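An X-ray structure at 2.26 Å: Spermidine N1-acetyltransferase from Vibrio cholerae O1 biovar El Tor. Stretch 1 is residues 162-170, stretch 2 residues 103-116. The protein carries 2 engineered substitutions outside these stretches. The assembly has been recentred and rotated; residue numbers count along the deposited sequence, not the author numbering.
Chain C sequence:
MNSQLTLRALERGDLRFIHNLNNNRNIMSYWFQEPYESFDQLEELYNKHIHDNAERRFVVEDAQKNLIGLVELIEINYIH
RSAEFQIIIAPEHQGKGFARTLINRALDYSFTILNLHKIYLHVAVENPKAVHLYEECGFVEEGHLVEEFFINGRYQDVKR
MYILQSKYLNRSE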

# COMPACT_ATOMS: atom_id res chain seq x y z
N TYR C 162 -1.09 -33.81 31.14
CA TYR C 162 -1.90 -32.65 31.46
C TYR C 162 -2.00 -32.49 32.97
O TYR C 162 -1.76 -33.44 33.74
CB TYR C 162 -3.30 -32.80 30.88
CG TYR C 162 -4.21 -33.69 31.73
CD1 TYR C 162 -4.15 -35.09 31.64
CD2 TYR C 162 -5.09 -33.13 32.67
CE1 TYR C 162 -4.96 -35.91 32.46
CE2 TYR C 162 -5.90 -33.94 33.47
CZ TYR C 162 -5.84 -35.31 33.36
OH TYR C 162 -6.68 -36.04 34.18
N ILE C 163 -2.50 -31.34 33.36
CA ILE C 163 -2.79 -31.01 34.73
C ILE C 163 -3.89 -29.97 34.69
O ILE C 163 -3.85 -29.09 33.87
CB ILE C 163 -1.59 -30.49 35.48
CG1 ILE C 163 -1.94 -30.38 36.95
CG2 ILE C 163 -1.20 -29.14 34.96
CD1 ILE C 163 -0.75 -30.22 37.86
N LEU C 164 -4.87 -30.08 35.56
CA LEU C 164 -5.97 -29.14 35.60
C LEU C 164 -5.81 -28.10 36.65
O LEU C 164 -5.11 -28.28 37.60
CB LEU C 164 -7.29 -29.86 35.81
CG LEU C 164 -7.62 -30.91 34.77
CD1 LEU C 164 -8.82 -31.71 35.16
CD2 LEU C 164 -7.82 -30.27 33.41
N GLN C 165 -6.47 -26.98 36.46
CA GLN C 165 -6.38 -25.89 37.39
C GLN C 165 -6.76 -26.28 38.81
O GLN C 165 -6.08 -25.92 39.74
CB GLN C 165 -7.28 -24.77 36.91
CG GLN C 165 -7.15 -23.47 37.66
CD GLN C 165 -8.17 -22.48 37.23
OE1 GLN C 165 -9.25 -22.83 36.83
NE2 GLN C 165 -7.83 -21.23 37.29
N SER C 166 -7.84 -27.01 38.97
CA SER C 166 -8.29 -27.40 40.29
C SER C 166 -7.25 -28.22 40.98
O SER C 166 -6.86 -27.94 42.08
CB SER C 166 -9.58 -28.17 40.20
OG SER C 166 -9.56 -29.02 39.08
N LYS C 167 -6.74 -29.23 40.30
CA LYS C 167 -5.74 -30.06 40.91
C LYS C 167 -4.47 -29.33 41.27
O LYS C 167 -3.87 -29.66 42.26
CB LYS C 167 -5.40 -31.24 40.05
CG LYS C 167 -4.30 -32.07 40.67
CD LYS C 167 -3.82 -33.18 39.77
CE LYS C 167 -2.46 -33.66 40.19
NZ LYS C 167 -2.40 -35.14 40.15
N TYR C 168 -4.04 -28.35 40.49
CA TYR C 168 -2.82 -27.65 40.84
C TYR C 168 -3.08 -26.69 41.97
O TYR C 168 -2.20 -26.41 42.75
CB TYR C 168 -2.19 -26.92 39.67
CG TYR C 168 -1.12 -25.93 40.08
CD1 TYR C 168 0.22 -26.28 40.09
CD2 TYR C 168 -1.45 -24.66 40.45
CE1 TYR C 168 1.19 -25.38 40.47
CE2 TYR C 168 -0.49 -23.75 40.83
CZ TYR C 168 0.83 -24.11 40.84
OH TYR C 168 1.78 -23.18 41.23
N LEU C 169 -4.30 -26.20 42.10
CA LEU C 169 -4.64 -25.28 43.17
C LEU C 169 -5.13 -25.96 44.45
O LEU C 169 -5.78 -25.31 45.27
CB LEU C 169 -5.72 -24.32 42.71
CG LEU C 169 -5.34 -23.36 41.62
CD1 LEU C 169 -6.32 -22.21 41.58
CD2 LEU C 169 -3.95 -22.86 41.89
N ASN C 170 -4.86 -27.25 44.60
CA ASN C 170 -5.22 -28.03 45.77
C ASN C 170 -3.93 -28.59 46.33
O ASN C 170 -3.73 -28.60 47.53
CB ASN C 170 -6.13 -29.17 45.39
CG ASN C 170 -7.54 -28.71 45.12
OD1 ASN C 170 -7.85 -27.53 45.20
ND2 ASN C 170 -8.39 -29.65 44.75
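Stretch 2 (103-116) INRALDYSFTILNL

Packing between secondary-structure elements depends as much on rotamers as on backbone paths, and this contact is an example. Stretch 2 is helical from Ile103 to Thr112, and its axis runs in the same direction as strand 162-164, crossing at -46° and approaching to 10.9 Å. Beyond the strand, the short helix 165-168 brings Gln165 beside Phe111, with their CA atoms 5.6 Å apart.

Phe111, chi1 m, points toward stretch 1 and lays one ring face beneath the backbone of Gln165, whose CA stands 3.6 Å from the ring centroid in a CH-pi contact. Its edge meets the strand, with Phe111 CZ 3.5 Å from Ile163 O. Ile163, t at chi1, places CG2 4.0 Å from Leu107 CD2 and 3.9 Å from Phe111 CE2.

Gln165 starts sideways, but t at chi1 and chi2 extends it past the ring to the Phe111 carbonyl. There Gln165 NE2 donates to Phe111 O (3.0 Å) and to Asn115 OD1 (3.1 Å), both nearly straight. Asn115 has left the helix with positive phi; its CB points away, yet chi1 t returns the amide to Gln165.

Tyr168, t at chi1, fits as a knob among Asn104, Leu107, Asp108 and Phe111. Leu107 CB covers one face of its ring, 3.5 Å from Tyr168 CE1, while Tyr168 CB lies 3.6 Å from Phe111 CD2.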

# COMPACT_ATOMS: atom_id res chain seq x y z
N ILE C 103 8.77 -25.16 36.21
CA ILE C 103 7.49 -25.80 35.93
C ILE C 103 6.41 -25.21 36.86
O ILE C 103 5.35 -24.79 36.40
CB ILE C 103 7.58 -27.33 36.01
CG1 ILE C 103 8.40 -27.85 34.81
CG2 ILE C 103 6.19 -27.96 36.02
CD1 ILE C 103 9.07 -29.21 35.09
N ASN C 104 6.72 -25.14 38.14
CA ASN C 104 5.77 -24.61 39.13
C ASN C 104 5.44 -23.13 38.91
O ASN C 104 4.30 -22.74 39.03
CB ASN C 104 6.19 -24.92 40.57
CG ASN C 104 6.00 -26.41 40.92
OD1 ASN C 104 5.08 -27.09 40.43
ND2 ASN C 104 6.90 -26.94 41.73
N ARG C 105 6.44 -22.32 38.56
CA ARG C 105 6.19 -20.91 38.16
C ARG C 105 5.26 -20.79 36.96
O ARG C 105 4.36 -19.94 36.98
CB ARG C 105 7.48 -20.18 37.84
CG ARG C 105 8.38 -20.00 39.05
CD ARG C 105 7.83 -19.01 40.06
NE ARG C 105 8.14 -19.43 41.42
CZ ARG C 105 9.33 -19.27 41.99
NH1 ARG C 105 9.50 -19.68 43.26
NH2 ARG C 105 10.34 -18.65 41.37
N ALA C 106 5.45 -21.65 35.96
CA ALA C 106 4.63 -21.62 34.74
C ALA C 106 3.19 -21.96 35.08
O ALA C 106 2.25 -21.29 34.60
CB ALA C 106 5.14 -22.60 33.73
N LEU C 107 3.02 -22.97 35.93
CA LEU C 107 1.70 -23.40 36.35
C LEU C 107 1.03 -22.34 37.18
O LEU C 107 -0.17 -22.06 37.02
CB LEU C 107 1.77 -24.74 37.09
CG LEU C 107 2.22 -25.93 36.23
CD1 LEU C 107 2.16 -27.21 37.02
CD2 LEU C 107 1.41 -26.08 34.94
N ASP C 108 1.81 -21.73 38.07
CA ASP C 108 1.32 -20.65 38.89
C ASP C 108 0.75 -19.50 38.04
O ASP C 108 -0.36 -19.01 38.29
CB ASP C 108 2.40 -20.10 39.78
CG ASP C 108 2.41 -20.76 41.14
OD1 ASP C 108 1.40 -20.67 41.86
OD2 ASP C 108 3.43 -21.36 41.49
N TYR C 109 1.52 -19.07 37.04
CA TYR C 109 1.07 -18.01 36.21
C TYR C 109 -0.17 -18.45 35.40
O TYR C 109 -1.17 -17.72 35.35
CB TYR C 109 2.22 -17.55 35.32
CG TYR C 109 1.79 -16.63 34.22
CD1 TYR C 109 1.68 -15.24 34.41
CD2 TYR C 109 1.52 -17.15 32.96
CE1 TYR C 109 1.32 -14.39 33.37
CE2 TYR C 109 1.15 -16.32 31.90
CZ TYR C 109 1.05 -14.96 32.12
OH TYR C 109 0.66 -14.21 31.05
N SER C 110 -0.12 -19.65 34.82
CA SER C 110 -1.24 -20.19 34.03
C SER C 110 -2.54 -20.24 34.81
O SER C 110 -3.61 -19.88 34.28
CB SER C 110 -0.90 -21.58 33.51
OG SER C 110 0.27 -21.51 32.74
N PHE C 111 -2.44 -20.67 36.08
CA PHE C 111 -3.64 -21.00 36.85
C PHE C 111 -4.09 -19.93 37.82
O PHE C 111 -5.25 -19.94 38.22
CB PHE C 111 -3.44 -22.32 37.60
CG PHE C 111 -3.36 -23.53 36.70
CD1 PHE C 111 -4.21 -23.65 35.59
CD2 PHE C 111 -2.45 -24.56 36.98
CE1 PHE C 111 -4.16 -24.78 34.79
CE2 PHE C 111 -2.41 -25.69 36.17
CZ PHE C 111 -3.27 -25.82 35.09
N THR C 112 -3.20 -19.03 38.23
CA THR C 112 -3.60 -18.00 39.21
C THR C 112 -3.75 -16.64 38.57
O THR C 112 -4.37 -15.77 39.17
CB THR C 112 -2.61 -17.87 40.43
OG1 THR C 112 -1.35 -17.36 39.98
CG2 THR C 112 -2.39 -19.20 41.12
N ILE C 113 -3.17 -16.44 37.38
CA ILE C 113 -3.21 -15.14 36.69
C ILE C 113 -3.98 -15.22 35.36
O ILE C 113 -4.90 -14.43 35.16
CB ILE C 113 -1.80 -14.54 36.49
CG1 ILE C 113 -1.17 -14.23 37.87
CG2 ILE C 113 -1.83 -13.28 35.60
CD1 ILE C 113 0.31 -13.93 37.84
N LEU C 114 -3.60 -16.14 34.47
CA LEU C 114 -4.32 -16.32 33.21
C LEU C 114 -5.66 -16.99 33.34
O LEU C 114 -6.49 -16.91 32.43
CB LEU C 114 -3.50 -17.13 32.20
CG LEU C 114 -2.31 -16.45 31.51
CD1 LEU C 114 -1.85 -17.35 30.37
CD2 LEU C 114 -2.69 -15.07 30.98
N ASN C 115 -5.89 -17.69 34.47
CA ASN C 115 -7.16 -18.35 34.72
C ASN C 115 -7.45 -19.44 33.66
O ASN C 115 -8.58 -19.59 33.22
CB ASN C 115 -8.31 -17.32 34.84
CG ASN C 115 -9.57 -17.92 35.43
OD1 ASN C 115 -9.51 -18.95 36.07
ND2 ASN C 115 -10.72 -17.24 35.23
N LEU C 116 -6.42 -20.15 33.23
CA LEU C 116 -6.59 -21.29 32.35
C LEU C 116 -7.11 -22.48 33.14
O LEU C 116 -6.95 -22.55 34.38
CB LEU C 116 -5.27 -21.63 31.66
CG LEU C 116 -4.78 -20.55 30.69
CD1 LEU C 116 -3.40 -20.91 30.11
CD2 LEU C 116 -5.80 -20.30 29.59